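Local coordinates for protein putative dehydrogenase (Pseudomonas fluorescens, PDB 6UUG) that oxidises methanesulfinate as the monooxygenase of a two-component flavin-dependent system in bacterial sulfur assimilation, at residues G107-M112 against W137-A142; M176-A181 against I192-S197. All coordinates share one frame; numbering follows the deposited sequence.

Contact 1 of 2, residues G107-M112 against W137-A142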
loop_
_atom_site.group_PDB
_atom_site.type_symbol
_atom_site.label_atom_id
_atom_site.label_comp_id
_atom_site.label_asym_id
_atom_site.label_seq_id
_atom_site.Cartn_x
_atom_site.Cartn_y
_atom_site.Cartn_z
ATOM N N GLY A 107 8.069 27.202 -15.853
ATOM C CA GLY A 107 9.237 26.670 -15.171
ATOM C C GLY A 107 10.386 26.366 -16.115
ATOM O O GLY A 107 11.548 26.646 -15.802
ATOM N N PHE A 108 10.081 25.820 -17.298
ATOM C CA PHE A 108 11.151 25.532 -18.247
ATOM C C PHE A 108 11.766 26.808 -18.815
ATOM O O PHE A 108 12.965 26.838 -19.084
ATOM C CB PHE A 108 10.636 24.627 -19.364
ATOM C CG PHE A 108 11.013 23.189 -19.180
ATOM C CD1 PHE A 108 10.974 22.610 -17.927
ATOM C CD2 PHE A 108 11.409 22.415 -20.260
ATOM C CE1 PHE A 108 11.329 21.277 -17.747
ATOM C CE2 PHE A 108 11.761 21.085 -20.088
ATOM C CZ PHE A 108 11.718 20.518 -18.829
ATOM N N HIS A 109 10.969 27.867 -18.991
ATOM C CA HIS A 109 11.538 29.165 -19.351
ATOM C C HIS A 109 12.643 29.568 -18.369
ATOM O O HIS A 109 13.763 29.906 -18.771
ATOM C CB HIS A 109 10.413 30.210 -19.413
ATOM C CG HIS A 109 10.890 31.623 -19.338
ATOM N ND1 HIS A 109 11.276 32.337 -20.453
ATOM C CD2 HIS A 109 11.058 32.453 -18.280
ATOM C CE1 HIS A 109 11.656 33.549 -20.084
ATOM N NE2 HIS A 109 11.540 33.643 -18.771
ATOM N N HIS A 110 12.371 29.489 -17.063
ATOM C CA HIS A 110 13.410 29.912 -16.121
ATOM C C HIS A 110 14.561 28.913 -16.065
ATOM O O HIS A 110 15.703 29.295 -15.768
ATOM C CB HIS A 110 12.791 30.163 -14.741
ATOM C CG HIS A 110 11.901 31.368 -14.721
ATOM N ND1 HIS A 110 12.402 32.649 -14.789
ATOM C CD2 HIS A 110 10.551 31.490 -14.720
ATOM C CE1 HIS A 110 11.403 33.512 -14.799
ATOM N NE2 HIS A 110 10.268 32.836 -14.765
ATOM N N LEU A 111 14.285 27.636 -16.346
ATOM C CA LEU A 111 15.367 26.662 -16.489
ATOM C C LEU A 111 16.274 26.998 -17.672
ATOM O O LEU A 111 17.496 26.817 -17.592
ATOM C CB LEU A 111 14.793 25.247 -16.643
ATOM C CG LEU A 111 15.810 24.131 -16.896
ATOM C CD1 LEU A 111 16.707 23.916 -15.698
ATOM C CD2 LEU A 111 15.080 22.819 -17.236
ATOM N N MET A 112 15.701 27.475 -18.783
ATOM C CA MET A 112 16.538 27.864 -19.922
ATOM C C MET A 112 17.440 29.039 -19.561
ATOM O O MET A 112 18.622 29.063 -19.929
ATOM C CB MET A 112 15.677 28.224 -21.134
ATOM C CG MET A 112 14.779 27.100 -21.660
ATOM S SD MET A 112 15.613 25.517 -21.896
ATOM C CE MET A 112 14.769 24.488 -20.686
ATOM N N TRP A 137 11.125 38.286 -23.471
ATOM C CA TRP A 137 11.358 37.104 -24.294
ATOM C C TRP A 137 10.939 35.840 -23.547
ATOM O O TRP A 137 11.289 35.659 -22.378
ATOM C CB TRP A 137 12.834 36.985 -24.652
ATOM C CG TRP A 137 13.359 37.956 -25.663
ATOM C CD1 TRP A 137 12.652 38.878 -26.388
ATOM C CD2 TRP A 137 14.723 38.090 -26.058
ATOM N NE1 TRP A 137 13.508 39.578 -27.218
ATOM C CE2 TRP A 137 14.784 39.111 -27.029
ATOM C CE3 TRP A 137 15.906 37.441 -25.683
ATOM C CZ2 TRP A 137 15.981 39.496 -27.626
ATOM C CZ3 TRP A 137 17.097 37.828 -26.281
ATOM C CH2 TRP A 137 17.121 38.843 -27.241
ATOM N N PHE A 138 10.219 34.957 -24.239
ATOM C CA PHE A 138 9.823 33.648 -23.721
ATOM C C PHE A 138 10.818 32.623 -24.263
ATOM O O PHE A 138 10.979 32.499 -25.481
ATOM C CB PHE A 138 8.388 33.321 -24.159
ATOM C CG PHE A 138 7.545 32.587 -23.119
ATOM C CD1 PHE A 138 8.020 31.451 -22.480
ATOM C CD2 PHE A 138 6.273 33.037 -22.806
ATOM C CE1 PHE A 138 7.232 30.773 -21.539
ATOM C CE2 PHE A 138 5.476 32.382 -21.865
ATOM C CZ PHE A 138 5.957 31.241 -21.230
ATOM N N TRP A 139 11.506 31.914 -23.367
ATOM C CA TRP A 139 12.525 30.936 -23.750
ATOM C C TRP A 139 11.928 29.531 -23.767
ATOM O O TRP A 139 11.240 29.139 -22.821
ATOM C CB TRP A 139 13.705 30.965 -22.774
ATOM C CG TRP A 139 14.610 32.161 -22.923
ATOM C CD1 TRP A 139 14.276 33.467 -22.714
ATOM C CD2 TRP A 139 15.997 32.150 -23.289
ATOM N NE1 TRP A 139 15.372 34.274 -22.931
ATOM C CE2 TRP A 139 16.436 33.490 -23.292
ATOM C CE3 TRP A 139 16.906 31.138 -23.633
ATOM C CZ2 TRP A 139 17.746 33.845 -23.610
ATOM C CZ3 TRP A 139 18.211 31.490 -23.947
ATOM C CH2 TRP A 139 18.618 32.835 -23.939
ATOM N N GLY A 140 12.221 28.771 -24.828
ATOM C CA GLY A 140 11.703 27.431 -24.994
ATOM C C GLY A 140 12.815 26.390 -25.014
ATOM O O GLY A 140 14.008 26.712 -25.035
ATOM N N ASN A 141 12.403 25.124 -24.999
ATOM C CA ASN A 141 13.318 24.001 -24.846
ATOM C C ASN A 141 13.436 23.224 -26.147
ATOM O O ASN A 141 12.423 22.882 -26.766
ATOM C CB ASN A 141 12.850 23.047 -23.749
ATOM C CG ASN A 141 13.682 21.782 -23.696
ATOM O OD1 ASN A 141 14.879 21.831 -23.442
ATOM N ND2 ASN A 141 13.049 20.636 -23.947
ATOM N N ALA A 142 14.673 22.937 -26.544
ATOM C CA ALA A 142 14.983 22.020 -27.635
ATOM C C ALA A 142 16.201 21.188 -27.273
ATOM O O ALA A 142 17.000 20.825 -28.144
ATOM C CB ALA A 142 15.218 22.768 -28.950
#

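Contact 2 of 2, residues M176-A181 against I192-S197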
loop_
_atom_site.group_PDB
_atom_site.type_symbol
_atom_site.label_atom_id
_atom_site.label_comp_id
_atom_site.label_asym_id
_atom_site.label_seq_id
_atom_site.Cartn_x
_atom_site.Cartn_y
_atom_site.Cartn_z
ATOM N N MET A 176 13.419 32.595 -27.832
ATOM C CA MET A 176 14.730 31.973 -27.793
ATOM C C MET A 176 14.561 30.498 -27.473
ATOM O O MET A 176 13.596 30.102 -26.809
ATOM C CB MET A 176 15.644 32.636 -26.751
ATOM C CG MET A 176 16.034 34.082 -27.056
ATOM S SD MET A 176 17.181 34.214 -28.450
ATOM C CE MET A 176 18.625 33.356 -27.822
ATOM N N LEU A 177 15.505 29.692 -27.968
ATOM C CA LEU A 177 15.545 28.254 -27.732
ATOM C C LEU A 177 16.915 27.852 -27.220
ATOM O O LEU A 177 17.940 28.408 -27.624
ATOM C CB LEU A 177 15.277 27.434 -29.005
ATOM C CG LEU A 177 13.973 27.543 -29.763
ATOM C CD1 LEU A 177 14.090 26.694 -31.013
ATOM C CD2 LEU A 177 12.837 27.056 -28.884
ATOM N N ILE A 178 16.926 26.872 -26.330
ATOM C CA ILE A 178 18.134 26.142 -25.982
ATOM C C ILE A 178 18.103 24.852 -26.795
ATOM O O ILE A 178 17.234 24.004 -26.583
ATOM C CB ILE A 178 18.211 25.847 -24.481
ATOM C CG1 ILE A 178 18.159 27.144 -23.659
ATOM C CG2 ILE A 178 19.451 25.032 -24.174
ATOM C CD1 ILE A 178 19.482 27.850 -23.552
ATOM N N ALA A 179 19.043 24.692 -27.723
ATOM C CA ALA A 179 19.071 23.537 -28.614
ATOM C C ALA A 179 20.364 22.764 -28.416
ATOM O O ALA A 179 21.423 23.356 -28.195
ATOM C CB ALA A 179 18.945 23.967 -30.088
ATOM N N SER A 180 20.286 21.439 -28.511
ATOM C CA SER A 180 21.472 20.602 -28.412
ATOM C C SER A 180 21.720 19.866 -29.724
ATOM O O SER A 180 20.809 19.637 -30.524
ATOM C CB SER A 180 21.352 19.585 -27.276
ATOM O OG SER A 180 20.184 18.802 -27.417
ATOM N N ALA A 181 22.981 19.486 -29.919
ATOM C CA ALA A 181 23.403 18.695 -31.064
ATOM C C ALA A 181 24.620 17.886 -30.645
ATOM O O ALA A 181 25.308 18.231 -29.685
ATOM C CB ALA A 181 23.731 19.575 -32.277
ATOM N N ILE A 192 25.621 22.514 -26.661
ATOM C CA ILE A 192 24.416 23.276 -26.345
ATOM C C ILE A 192 24.574 24.699 -26.872
ATOM O O ILE A 192 25.640 25.302 -26.728
ATOM C CB ILE A 192 24.149 23.307 -24.826
ATOM C CG1 ILE A 192 24.415 21.938 -24.177
ATOM C CG2 ILE A 192 22.732 23.788 -24.560
ATOM C CD1 ILE A 192 23.497 20.863 -24.631
ATOM N N ALA A 193 23.509 25.237 -27.462
ATOM C CA ALA A 193 23.521 26.605 -27.969
ATOM C C ALA A 193 22.209 27.297 -27.623
ATOM O O ALA A 193 21.173 26.650 -27.483
ATOM C CB ALA A 193 23.739 26.636 -29.492
ATOM N N ALA A 194 22.261 28.623 -27.491
ATOM C CA ALA A 194 21.073 29.456 -27.340
ATOM C C ALA A 194 20.873 30.244 -28.630
ATOM O O ALA A 194 21.740 31.034 -29.010
ATOM C CB ALA A 194 21.210 30.409 -26.154
ATOM N N ILE A 195 19.745 30.037 -29.299
ATOM C CA ILE A 195 19.544 30.644 -30.616
ATOM C C ILE A 195 18.107 31.121 -30.750
ATOM O O ILE A 195 17.199 30.616 -30.072
ATOM C CB ILE A 195 19.888 29.664 -31.761
ATOM C CG1 ILE A 195 19.032 28.404 -31.689
ATOM C CG2 ILE A 195 21.373 29.305 -31.749
ATOM C CD1 ILE A 195 19.365 27.399 -32.781
ATOM N N PRO A 196 17.873 32.130 -31.596
ATOM C CA PRO A 196 16.506 32.632 -31.785
ATOM C C PRO A 196 15.599 31.550 -32.344
ATOM O O PRO A 196 15.995 30.772 -33.216
ATOM C CB PRO A 196 16.682 33.786 -32.782
ATOM C CG PRO A 196 18.103 34.176 -32.670
ATOM C CD PRO A 196 18.858 32.918 -32.357
ATOM N N SER A 197 14.363 31.505 -31.831
ATOM C CA SER A 197 13.455 30.430 -32.214
ATOM C C SER A 197 12.981 30.559 -33.653
ATOM O O SER A 197 12.566 29.559 -34.241
ATOM C CB SER A 197 12.251 30.390 -31.275
ATOM O OG SER A 197 12.676 30.555 -29.932
#

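Contact 1 of 2, residues G107-M112 against W137-A142
H109, F138 and W139 form a buried aromatic cluster where helix 100-119 of the N-terminal helical domain meets strand 139-142, the first strand of the beta domain in this acyl-CoA dehydrogenase-like fold. Helix and strand run almost at right angles, their axes crossing at 83°, and H109 carries the polar link between them. With chi1 at 162°, CG sits opposite the backbone N, and ND1 reaches off the helix to the strand. There ND1 accepts the backbone N-H of W139, with N and ND1 3.0 Å apart, in the plane of the imidazole and nearly straight at 170°. The other ring nitrogen, NE2, is bonded to the carbonyl of L70, so both ends of the imidazole are held and its rotation is fixed. Between them, CE1 comes within 3.1 Å of W137 O at the ring edge; this buried carbonyl has no hydrogen-bonding partner in the model. F138 meets the base of the same side chain, its CE1 3.9 Å from H109 CB, and its ring also makes a cation-pi contact with R61. One turn on along the helix, M112 lays its bent thioether chain along the strand. M112 CB lies 3.8 Å from W139 CB, and M112 CG is 3.5 Å from G140 O. The indole NE1 of W139 is bonded to T132, and N141 OD1 takes the backbone N-H of L143. At the far end of the contact F108 turns a ring edge to N141, its plane nearly perpendicular to the amide plane, with F108 CD2 3.8 Å from N141 CB.

Contact 2 of 2, residues M176-A181 against I192-S197
I178 and I192 make the tight part of this pairing: their CG2 methyls meet at 3.5 Å on one face of the sheet, where I192 CD1 also lies 3.6 Å from S180 CB and A194 CB fits beside I178 CD1. The backbones are joined by two reciprocal pairs of hydrogen bonds, L177 with I195 and A179 with A193; L177 N to I195 O, for example, spans 2.9 Å. On the other face A179 and I195 meet more loosely, A179 CB to I195 CD1 4.4 Å, and F223 and V226 of strand 221-228 cover them. At the end of M176 and P196 the CB directions diverge and the proline is partly exposed, while M176, bent at chi2 and chi3, folds back over it until SD is 3.8 Å from P196 CA. Beside it L177 rests on S197, its CG 3.3 Å from S197 OG, which is bonded to S174 OG. Cut back to an alanine here, the leucine side chain would lose CG and both methyls, which would probably leave a gap against S197 and A171. Together these strands form an antiparallel beta hairpin within the beta domain of the acyl-CoA dehydrogenase fold.

In the fold
Contacts 1 and 2 are both buried, but contact 1 lies nearer the middle of the chain, about 10 Å from its centre against about 18 Å; each includes partly exposed residues, F108 and W137 in contact 1, P196 in contact 2. Strand 139-142 runs parallel beside strand 176-183, so the three-stranded sheet passes from one contact straight into the other: G140 N lies 2.8 Å from M176 O, probably a hydrogen bond. Side chains also bridge them, with M112 SD against I178 CG1 and the W139 indole over M176 CB. The chemistry differs accordingly. Helix against strand relies on an imidazole and mixed aromatic packing, strand against strand on backbone hydrogen bonds and mainly aliphatic side chains, with one methionine.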